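Local structure of lipoprotein (Paraburkholderia phytofirmans, 5T11) at residues A44-A49 against S147-V152. The protein probably takes part, as a ring-forming periplasmic lipoprotein, in guiding Pel polysaccharide toward export across the outer membrane. The protein carries 1 engineered substitution. Sequence-based numbering, arbitrary orientation.
Sequences ANTLRA and SLIAKV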
ATOM      1  N   ALA B  44     -35.292   9.547  21.964  1.00 42.63           N
ATOM      2  CA  ALA B  44     -36.023   9.194  23.176  1.00 47.69           C
ATOM      3  C   ALA B  44     -35.800  10.232  24.270  1.00 52.00           C
ATOM      4  O   ALA B  44     -36.760  10.695  24.907  1.00 47.14           O
ATOM      5  CB  ALA B  44     -35.618   7.801  23.665  1.00 41.37           C
ATOM      6  N   ASN B  45     -34.538  10.616  24.501  1.00 41.36           N
ATOM      7  CA  ASN B  45     -34.259  11.607  25.538  1.00 44.96           C
ATOM      8  C   ASN B  45     -34.855  12.969  25.181  1.00 44.24           C
ATOM      9  O   ASN B  45     -35.337  13.686  26.065  1.00 45.08           O
ATOM     10  CB  ASN B  45     -32.755  11.717  25.790  1.00 43.50           C
ATOM     11  CG  ASN B  45     -32.263  10.732  26.858  1.00 64.61           C
ATOM     12  OD1 ASN B  45     -32.964   9.778  27.219  1.00 58.78           O
ATOM     13  ND2 ASN B  45     -31.056  10.971  27.376  1.00 46.72           N
ATOM     14  N   THR B  46     -34.860  13.325  23.895  1.00 41.06           N
ATOM     15  CA  THR B  46     -35.423  14.607  23.478  1.00 41.31           C
ATOM     16  C   THR B  46     -36.920  14.672  23.772  1.00 44.60           C
ATOM     17  O   THR B  46     -37.403  15.627  24.394  1.00 48.92           O
ATOM     18  CB  THR B  46     -35.150  14.837  21.984  1.00 45.48           C
ATOM     19  OG1 THR B  46     -33.735  14.824  21.735  1.00 48.73           O
ATOM     20  CG2 THR B  46     -35.729  16.177  21.522  1.00 47.24           C
ATOM     21  N   LEU B  47     -37.666  13.646  23.347  1.00 45.44           N
ATOM     22  CA  LEU B  47     -39.086  13.556  23.682  1.00 46.99           C
ATOM     23  C   LEU B  47     -39.315  13.664  25.182  1.00 51.22           C
ATOM     24  O   LEU B  47     -40.295  14.281  25.625  1.00 50.28           O
ATOM     25  CB  LEU B  47     -39.673  12.241  23.170  1.00 47.95           C
ATOM     26  CG  LEU B  47     -39.817  12.031  21.664  1.00 49.55           C
ATOM     27  CD1 LEU B  47     -40.393  10.634  21.409  1.00 43.79           C
ATOM     28  CD2 LEU B  47     -40.690  13.116  21.029  1.00 45.19           C
ATOM     29  N   ARG B  48     -38.432  13.055  25.982  1.00 50.99           N
ATOM     30  CA  ARG B  48     -38.552  13.159  27.435  1.00 56.20           C
ATOM     31  C   ARG B  48     -38.224  14.564  27.915  1.00 54.15           C
ATOM     32  O   ARG B  48     -38.912  15.100  28.790  1.00 53.02           O
ATOM     33  CB  ARG B  48     -37.634  12.157  28.130  1.00 54.64           C
ATOM     34  CG  ARG B  48     -38.137  10.744  28.141  1.00 54.35           C
ATOM     35  CD  ARG B  48     -37.237   9.896  29.028  1.00 65.14           C
ATOM     36  NE  ARG B  48     -37.365   8.483  28.713  1.00 65.49           N
ATOM     37  CZ  ARG B  48     -36.461   7.780  28.050  1.00 58.74           C
ATOM     38  NH1 ARG B  48     -35.336   8.358  27.651  1.00 62.65           N
ATOM     39  NH2 ARG B  48     -36.681   6.491  27.813  1.00 58.95           N
ATOM     40  N   ALA B  49     -37.155  15.156  27.374  1.00 50.42           N
ATOM     41  CA  ALA B  49     -36.837  16.545  27.679  1.00 58.14           C
ATOM     42  C   ALA B  49     -38.008  17.463  27.356  1.00 56.78           C
ATOM     43  O   ALA B  49     -38.216  18.465  28.046  1.00 56.12           O
ATOM     44  CB  ALA B  49     -35.590  16.980  26.907  1.00 60.80           C
ATOM     45  N   SER B 147     -28.376  18.531  18.680  1.00 41.50           N
ATOM     46  CA  SER B 147     -29.006  19.830  18.467  1.00 46.93           C
ATOM     47  C   SER B 147     -30.084  19.762  17.385  1.00 47.95           C
ATOM     48  O   SER B 147     -31.149  20.378  17.521  1.00 40.57           O
ATOM     49  CB  SER B 147     -27.928  20.855  18.102  1.00 43.98           C
ATOM     50  OG  SER B 147     -28.425  22.175  18.048  1.00 56.14           O
ATOM     51  N   LEU B 148     -29.835  19.002  16.308  1.00 42.46           N
ATOM     52  CA  LEU B 148     -30.775  18.970  15.187  1.00 40.73           C
ATOM     53  C   LEU B 148     -32.032  18.175  15.528  1.00 39.55           C
ATOM     54  O   LEU B 148     -33.155  18.594  15.206  1.00 37.75           O
ATOM     55  CB  LEU B 148     -30.104  18.373  13.949  1.00 36.92           C
ATOM     56  CG  LEU B 148     -31.041  18.094  12.766  1.00 41.43           C
ATOM     57  CD1 LEU B 148     -31.597  19.406  12.191  1.00 38.33           C
ATOM     58  CD2 LEU B 148     -30.350  17.268  11.646  1.00 34.73           C
ATOM     59  N   ILE B 149     -31.856  17.018  16.153  1.00 36.46           N
ATOM     60  CA  ILE B 149     -33.002  16.204  16.529  1.00 37.10           C
ATOM     61  C   ILE B 149     -33.876  16.948  17.531  1.00 39.11           C
ATOM     62  O   ILE B 149     -35.113  16.897  17.453  1.00 42.94           O
ATOM     63  CB  ILE B 149     -32.518  14.849  17.064  1.00 35.96           C
ATOM     64  CG1 ILE B 149     -32.006  14.009  15.895  1.00 34.23           C
ATOM     65  CG2 ILE B 149     -33.651  14.122  17.814  1.00 31.45           C
ATOM     66  CD1 ILE B 149     -31.015  12.940  16.275  1.00 30.49           C
ATOM     67  N   ALA B 150     -33.255  17.687  18.459  1.00 39.00           N
ATOM     68  CA  ALA B 150     -34.027  18.525  19.377  1.00 45.06           C
ATOM     69  C   ALA B 150     -34.886  19.521  18.609  1.00 50.29           C
ATOM     70  O   ALA B 150     -36.072  19.701  18.914  1.00 42.19           O
ATOM     71  CB  ALA B 150     -33.099  19.253  20.352  1.00 40.62           C
ATOM     72  N   LYS B 151     -34.306  20.164  17.590  1.00 48.06           N
ATOM     73  CA  LYS B 151     -35.072  21.105  16.771  1.00 47.08           C
ATOM     74  C   LYS B 151     -36.193  20.383  16.022  1.00 44.90           C
ATOM     75  O   LYS B 151     -37.362  20.798  16.068  1.00 41.71           O
ATOM     76  CB  LYS B 151     -34.119  21.823  15.798  1.00 49.04           C
ATOM     77  CG  LYS B 151     -34.737  22.911  14.929  1.00 52.94           C
ATOM     78  CD  LYS B 151     -35.195  24.097  15.775  1.00 69.25           C
ATOM     79  CE  LYS B 151     -35.707  25.261  14.925  1.00 74.83           C
ATOM     80  NZ  LYS B 151     -36.444  26.241  15.769  1.00 76.06           N
ATOM     81  N   VAL B 152     -35.855  19.273  15.353  1.00 39.69           N
ATOM     82  CA  VAL B 152     -36.813  18.556  14.513  1.00 36.70           C
ATOM     83  C   VAL B 152     -38.003  18.059  15.336  1.00 41.72           C
ATOM     84  O   VAL B 152     -39.154  18.110  14.882  1.00 43.24           O
ATOM     85  CB  VAL B 152     -36.109  17.392  13.787  1.00 41.12           C
ATOM     86  CG1 VAL B 152     -37.134  16.440  13.183  1.00 47.32           C
ATOM     87  CG2 VAL B 152     -35.151  17.920  12.706  1.00 39.31           C
TER
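T46 lays its methyl against the backbone of A150, on the neighbouring helix. T46 CG2 lies 3.6 Å from A150 CA, and the CB methyl of A150 is 4.2 Å from the same T46 CG2. With chi1 -59°, T46 OG1 lies beside the backbone N and CG2 anti to it, which carries the methyl out to the facing helix. The hydroxyl hydrogen-bonds to the carbonyl O of I42, one turn earlier in its own helix. That bond satisfies the hydroxyl within helix 35-49, and no hydrogen bond joins the two segments. I149 fills the buried side of the contact. Its CG2 branch approaches the threonine oxygen, with I149 CG2 4.0 Å from T46 OG1, and the two side chains slant across each other. A150 lies toward the solvent side. The helices come close here, with T46 CA and A150 CA 5.8 Å apart, where the small T46 and A150 face each other. In helix 141-152, L148 and V152 pack on V7 of strand 5-9. A44 touches V55 and I57 of strand 55-57, and N45 hydrogen-bonds through ND2 to T130 OG1 of a second subunit. The contact thus joins helices 35-49 and 141-152 side by side, helix-on-helix packing in an alpha/beta fold with a mixed six-stranded sheet.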